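Local coordinates for protein dihydroorotase (Campylobacter jejuni subsp. jejuni, PDB 3PNU) that probably catalyses the reversible, zinc-dependent cyclization of carbamoyl aspartate to dihydroorotate in de novo pyrimidine biosynthesis, at residues 246-254 against 292-301. Sequence-based numbering, arbitrary orientation.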
ATOM      1  N   CYS A 246      15.171  10.995   9.523  1.00 42.03           N
ATOM      2  CA  CYS A 246      15.448  11.151  10.951  1.00 44.27           C
ATOM      3  C   CYS A 246      16.817  11.804  11.196  1.00 44.34           C
ATOM      4  O   CYS A 246      16.958  12.664  12.044  1.00 43.29           O
ATOM      5  CB  CYS A 246      15.362   9.798  11.679  1.00 44.54           C
ATOM      6  SG  CYS A 246      13.707   9.179  11.829  1.00 44.86           S
ATOM      7  N   GLU A 247      17.817  11.388  10.445  1.00 46.18           N
ATOM      8  CA  GLU A 247      19.151  11.955  10.562  1.00 47.60           C
ATOM      9  C   GLU A 247      19.124  13.475  10.296  1.00 47.26           C
ATOM     10  O   GLU A 247      19.807  14.236  10.976  1.00 48.17           O
ATOM     11  CB  GLU A 247      20.100  11.197   9.627  1.00 48.42           C
ATOM     12  CG  GLU A 247      21.584  11.567   9.686  1.00 56.34           C
ATOM     13  CD  GLU A 247      21.956  12.804   8.853  1.00 67.79           C
ATOM     14  OE1 GLU A 247      23.151  13.191   8.864  1.00 72.39           O
ATOM     15  OE2 GLU A 247      21.068  13.380   8.177  1.00 75.42           O
ATOM     16  N   LEU A 248      18.315  13.929   9.343  1.00 46.27           N
ATOM     17  CA  LEU A 248      18.248  15.361   9.049  1.00 45.23           C
ATOM     18  C   LEU A 248      17.505  16.102  10.143  1.00 44.64           C
ATOM     19  O   LEU A 248      17.929  17.161  10.584  1.00 44.07           O
ATOM     20  CB  LEU A 248      17.584  15.643   7.696  1.00 44.78           C
ATOM     21  CG  LEU A 248      18.321  15.266   6.403  1.00 45.60           C
ATOM     22  CD1 LEU A 248      17.457  15.638   5.203  1.00 42.70           C
ATOM     23  CD2 LEU A 248      19.686  15.953   6.289  1.00 43.25           C
ATOM     24  N   ALA A 249      16.382  15.552  10.568  1.00 44.86           N
ATOM     25  CA  ALA A 249      15.587  16.179  11.609  1.00 45.24           C
ATOM     26  C   ALA A 249      16.339  16.178  12.940  1.00 45.43           C
ATOM     27  O   ALA A 249      16.495  17.221  13.575  1.00 47.09           O
ATOM     28  CB  ALA A 249      14.238  15.471  11.753  1.00 43.86           C
ATOM     29  N   PHE A 250      16.831  15.015  13.347  1.00 45.53           N
ATOM     30  CA  PHE A 250      17.517  14.897  14.643  1.00 45.00           C
ATOM     31  C   PHE A 250      18.767  15.738  14.748  1.00 45.30           C
ATOM     32  O   PHE A 250      19.090  16.200  15.834  1.00 46.67           O
ATOM     33  CB  PHE A 250      17.849  13.443  15.004  1.00 44.18           C
ATOM     34  CG  PHE A 250      16.648  12.547  15.117  1.00 41.53           C
ATOM     35  CD1 PHE A 250      15.437  13.034  15.566  1.00 38.87           C
ATOM     36  CD2 PHE A 250      16.759  11.193  14.856  1.00 41.15           C
ATOM     37  CE1 PHE A 250      14.330  12.192  15.693  1.00 41.70           C
ATOM     38  CE2 PHE A 250      15.662  10.354  14.990  1.00 39.89           C
ATOM     39  CZ  PHE A 250      14.448  10.860  15.409  1.00 37.85           C
ATOM     40  N   SER A 251      19.469  15.937  13.635  1.00 45.48           N
ATOM     41  CA  SER A 251      20.680  16.748  13.637  1.00 44.84           C
ATOM     42  C   SER A 251      20.345  18.242  13.543  1.00 44.82           C
ATOM     43  O   SER A 251      21.228  19.075  13.633  1.00 46.15           O
ATOM     44  CB  SER A 251      21.558  16.387  12.455  1.00 44.64           C
ATOM     45  OG  SER A 251      20.938  16.787  11.231  1.00 46.48           O
ATOM     46  N   GLY A 252      19.075  18.572  13.347  1.00 44.07           N
ATOM     47  CA  GLY A 252      18.653  19.958  13.204  1.00 44.11           C
ATOM     48  C   GLY A 252      19.149  20.630  11.936  1.00 44.16           C
ATOM     49  O   GLY A 252      19.178  21.852  11.871  1.00 45.05           O
ATOM     50  N   TYR A 253      19.525  19.847  10.923  1.00 43.37           N
ATOM     51  CA  TYR A 253      20.021  20.403   9.654  1.00 43.07           C
ATOM     52  C   TYR A 253      19.239  21.666   9.269  1.00 42.12           C
ATOM     53  O   TYR A 253      18.015  21.653   9.164  1.00 41.23           O
ATOM     54  CB  TYR A 253      19.998  19.367   8.539  1.00 43.33           C
ATOM     55  CG  TYR A 253      20.616  19.876   7.276  1.00 45.82           C
ATOM     56  CD1 TYR A 253      21.982  20.072   7.198  1.00 47.38           C
ATOM     57  CD2 TYR A 253      19.841  20.160   6.153  1.00 45.25           C
ATOM     58  CE1 TYR A 253      22.571  20.549   6.044  1.00 48.58           C
ATOM     59  CE2 TYR A 253      20.426  20.635   4.985  1.00 48.43           C
ATOM     60  CZ  TYR A 253      21.791  20.825   4.945  1.00 50.23           C
ATOM     61  OH  TYR A 253      22.397  21.284   3.801  1.00 55.61           O
ATOM     62  N   GLU A 254      19.989  22.738   9.050  1.00 41.27           N
ATOM     63  CA  GLU A 254      19.450  24.083   8.836  1.00 42.50           C
ATOM     64  C   GLU A 254      18.439  24.317   7.701  1.00 41.70           C
ATOM     65  O   GLU A 254      17.651  25.262   7.787  1.00 41.07           O
ATOM     66  CB  GLU A 254      20.618  25.065   8.685  1.00 42.11           C
ATOM     67  CG  GLU A 254      21.476  24.767   7.454  1.00 48.97           C
ATOM     68  CD  GLU A 254      22.740  25.611   7.366  1.00 56.18           C
ATOM     69  OE1 GLU A 254      23.715  25.105   6.782  1.00 60.29           O
ATOM     70  OE2 GLU A 254      22.766  26.753   7.891  1.00 59.42           O
ATOM     71  N   LEU A 292      10.218  11.701  20.748  1.00 54.86           N
ATOM     72  CA  LEU A 292      11.189  11.345  19.708  1.00 54.44           C
ATOM     73  C   LEU A 292      12.535  12.000  19.881  1.00 53.27           C
ATOM     74  O   LEU A 292      13.572  11.329  19.832  1.00 51.54           O
ATOM     75  CB  LEU A 292      10.640  11.723  18.327  1.00 55.49           C
ATOM     76  CG  LEU A 292       9.745  10.693  17.658  1.00 55.35           C
ATOM     77  CD1 LEU A 292       8.945  11.324  16.525  1.00 54.45           C
ATOM     78  CD2 LEU A 292      10.634   9.538  17.180  1.00 49.41           C
ATOM     79  N   PHE A 293      12.528  13.319  20.063  1.00 53.41           N
ATOM     80  CA  PHE A 293      13.793  14.041  20.227  1.00 54.25           C
ATOM     81  C   PHE A 293      14.549  13.688  21.518  1.00 56.07           C
ATOM     82  O   PHE A 293      15.776  13.704  21.509  1.00 55.53           O
ATOM     83  CB  PHE A 293      13.625  15.552  20.001  1.00 54.22           C
ATOM     84  CG  PHE A 293      13.596  15.929  18.541  1.00 52.33           C
ATOM     85  CD1 PHE A 293      12.488  15.634  17.758  1.00 50.93           C
ATOM     86  CD2 PHE A 293      14.697  16.557  17.945  1.00 47.73           C
ATOM     87  CE1 PHE A 293      12.466  15.959  16.409  1.00 51.37           C
ATOM     88  CE2 PHE A 293      14.685  16.883  16.607  1.00 50.10           C
ATOM     89  CZ  PHE A 293      13.560  16.589  15.833  1.00 51.25           C
ATOM     90  N   LYS A 294      13.855  13.359  22.615  1.00 58.46           N
ATOM     91  CA  LYS A 294      14.590  12.908  23.823  1.00 61.39           C
ATOM     92  C   LYS A 294      15.352  11.611  23.547  1.00 61.29           C
ATOM     93  O   LYS A 294      16.545  11.498  23.844  1.00 59.78           O
ATOM     94  CB  LYS A 294      13.685  12.654  25.018  1.00 62.56           C
ATOM     95  CG  LYS A 294      13.270  13.877  25.787  1.00 68.26           C
ATOM     96  CD  LYS A 294      12.596  13.473  27.111  1.00 74.22           C
ATOM     97  CE  LYS A 294      13.549  12.753  28.091  1.00 75.99           C
ATOM     98  NZ  LYS A 294      12.857  12.381  29.371  1.00 77.70           N
ATOM     99  N   GLN A 295      14.656  10.635  22.964  1.00 61.84           N
ATOM    100  CA  GLN A 295      15.267   9.335  22.684  1.00 62.37           C
ATOM    101  C   GLN A 295      16.399   9.401  21.668  1.00 61.61           C
ATOM    102  O   GLN A 295      17.374   8.656  21.779  1.00 61.75           O
ATOM    103  CB  GLN A 295      14.215   8.339  22.167  1.00 63.05           C
ATOM    104  CG  GLN A 295      13.039   8.031  23.120  1.00 66.30           C
ATOM    105  CD  GLN A 295      13.453   7.287  24.388  1.00 70.26           C
ATOM    106  OE1 GLN A 295      14.612   6.875  24.539  1.00 71.62           O
ATOM    107  NE2 GLN A 295      12.495   7.108  25.309  1.00 69.98           N
ATOM    108  N   ASN A 296      16.283  10.299  20.688  1.00 61.11           N
ATOM    109  CA  ASN A 296      17.252  10.350  19.589  1.00 59.76           C
ATOM    110  C   ASN A 296      17.999  11.654  19.357  1.00 60.01           C
ATOM    111  O   ASN A 296      18.937  11.683  18.554  1.00 59.70           O
ATOM    112  CB  ASN A 296      16.507  10.006  18.290  1.00 59.02           C
ATOM    113  CG  ASN A 296      15.787   8.662  18.363  1.00 55.77           C
ATOM    114  OD1 ASN A 296      14.561   8.611  18.440  1.00 51.36           O
ATOM    115  ND2 ASN A 296      16.550   7.578  18.385  1.00 49.95           N
ATOM    116  N   SER A 297      17.624  12.725  20.045  1.00 60.12           N
ATOM    117  CA  SER A 297      18.247  14.019  19.760  1.00 61.30           C
ATOM    118  C   SER A 297      18.354  14.911  21.000  1.00 61.44           C
ATOM    119  O   SER A 297      18.433  14.407  22.118  1.00 62.10           O
ATOM    120  CB  SER A 297      17.415  14.712  18.658  1.00 60.89           C
ATOM    121  OG  SER A 297      18.113  15.776  18.034  1.00 60.64           O
ATOM    122  N   SER A 298      18.361  16.229  20.790  1.00 61.46           N
ATOM    123  CA  SER A 298      18.455  17.191  21.875  1.00 61.50           C
ATOM    124  C   SER A 298      17.310  18.179  21.814  1.00 62.06           C
ATOM    125  O   SER A 298      16.663  18.341  20.774  1.00 62.17           O
ATOM    126  CB  SER A 298      19.757  17.967  21.765  1.00 60.98           C
ATOM    127  OG  SER A 298      19.744  18.791  20.614  1.00 61.04           O
ATOM    128  N   GLU A 299      17.073  18.858  22.929  1.00 62.30           N
ATOM    129  CA  GLU A 299      16.028  19.879  22.996  1.00 62.82           C
ATOM    130  C   GLU A 299      16.372  21.014  22.028  1.00 61.47           C
ATOM    131  O   GLU A 299      15.477  21.625  21.428  1.00 60.72           O
ATOM    132  CB  GLU A 299      15.907  20.423  24.423  1.00 63.84           C
ATOM    133  CG  GLU A 299      14.767  21.431  24.651  1.00 68.76           C
ATOM    134  CD  GLU A 299      14.616  21.837  26.126  1.00 74.00           C
ATOM    135  OE1 GLU A 299      13.600  22.488  26.473  1.00 75.21           O
ATOM    136  OE2 GLU A 299      15.510  21.490  26.936  1.00 77.41           O
ATOM    137  N   GLU A 300      17.669  21.285  21.887  1.00 59.71           N
ATOM    138  CA  GLU A 300      18.148  22.329  20.996  1.00 59.71           C
ATOM    139  C   GLU A 300      17.769  22.020  19.545  1.00 57.16           C
ATOM    140  O   GLU A 300      17.239  22.881  18.835  1.00 56.19           O
ATOM    141  CB  GLU A 300      19.675  22.482  21.100  1.00 60.84           C
ATOM    142  CG  GLU A 300      20.253  23.535  20.126  1.00 65.75           C
ATOM    143  CD  GLU A 300      21.761  23.750  20.285  1.00 71.73           C
ATOM    144  OE1 GLU A 300      22.363  24.474  19.447  1.00 71.80           O
ATOM    145  OE2 GLU A 300      22.342  23.195  21.243  1.00 75.76           O
ATOM    146  N   ASN A 301      18.054  20.792  19.118  1.00 53.25           N
ATOM    147  CA  ASN A 301      17.751  20.386  17.759  1.00 50.26           C
ATOM    148  C   ASN A 301      16.254  20.345  17.496  1.00 46.95           C
ATOM    149  O   ASN A 301      15.826  20.606  16.398  1.00 42.38           O
ATOM    150  CB  ASN A 301      18.483  19.099  17.397  1.00 49.86           C
ATOM    151  CG  ASN A 301      19.979  19.322  17.257  1.00 49.02           C
ATOM    152  OD1 ASN A 301      20.436  20.452  17.179  1.00 53.02           O
ATOM    153  ND2 ASN A 301      20.737  18.254  17.206  1.00 48.13           N
TER
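Phe250 and Ser297, with CA atoms 5.2 Å apart, mark where the end of one helix meets the turn between two others on the outside of this TIM barrel. The axes of the short helical segments 246-250 and 292-296 lie nearly perpendicular, at 97°, and Gly252, with positive phi, closes the first helix in a Schellman motif just before the chain enters strand 256-258. The arrangement illustrates how a carbonyl of the last helical turn can accept a hydrogen bond from a side chain distant in sequence. Asn301 ND2 donates to Phe250 O over 3.0 Å, in the carbonyl plane and on a lone pair, although the bond is bent to 131° at the hydrogen. Ser297 OG also points at this oxygen, but the separation is too short to be taken at face value, and this second bond is doubtful as modelled. Beside these polar contacts, the Phe250 ring is sandwiched: with CG opposite its carbonyl carbon, the ring is laid back along its own helix over Cys246 CA, while Asn296 CB lies over the other face, 3.6 Å from the centroid in a CH-pi contact. Its edge meets the face of Phe293 in a T-shaped pair, the planes 87° apart, with Phe250 CD1 over the centre of the Phe293 ring. Ala249 and Phe293 extend the apolar layer toward Phe305 and Leu302 of helix 299-314. That helix is itself started by Ser298, the N-cap, whose OG accepts from Asn301 N at 3.0 Å, so the residue whose ND2 binds Phe250 O has its own backbone N-H held.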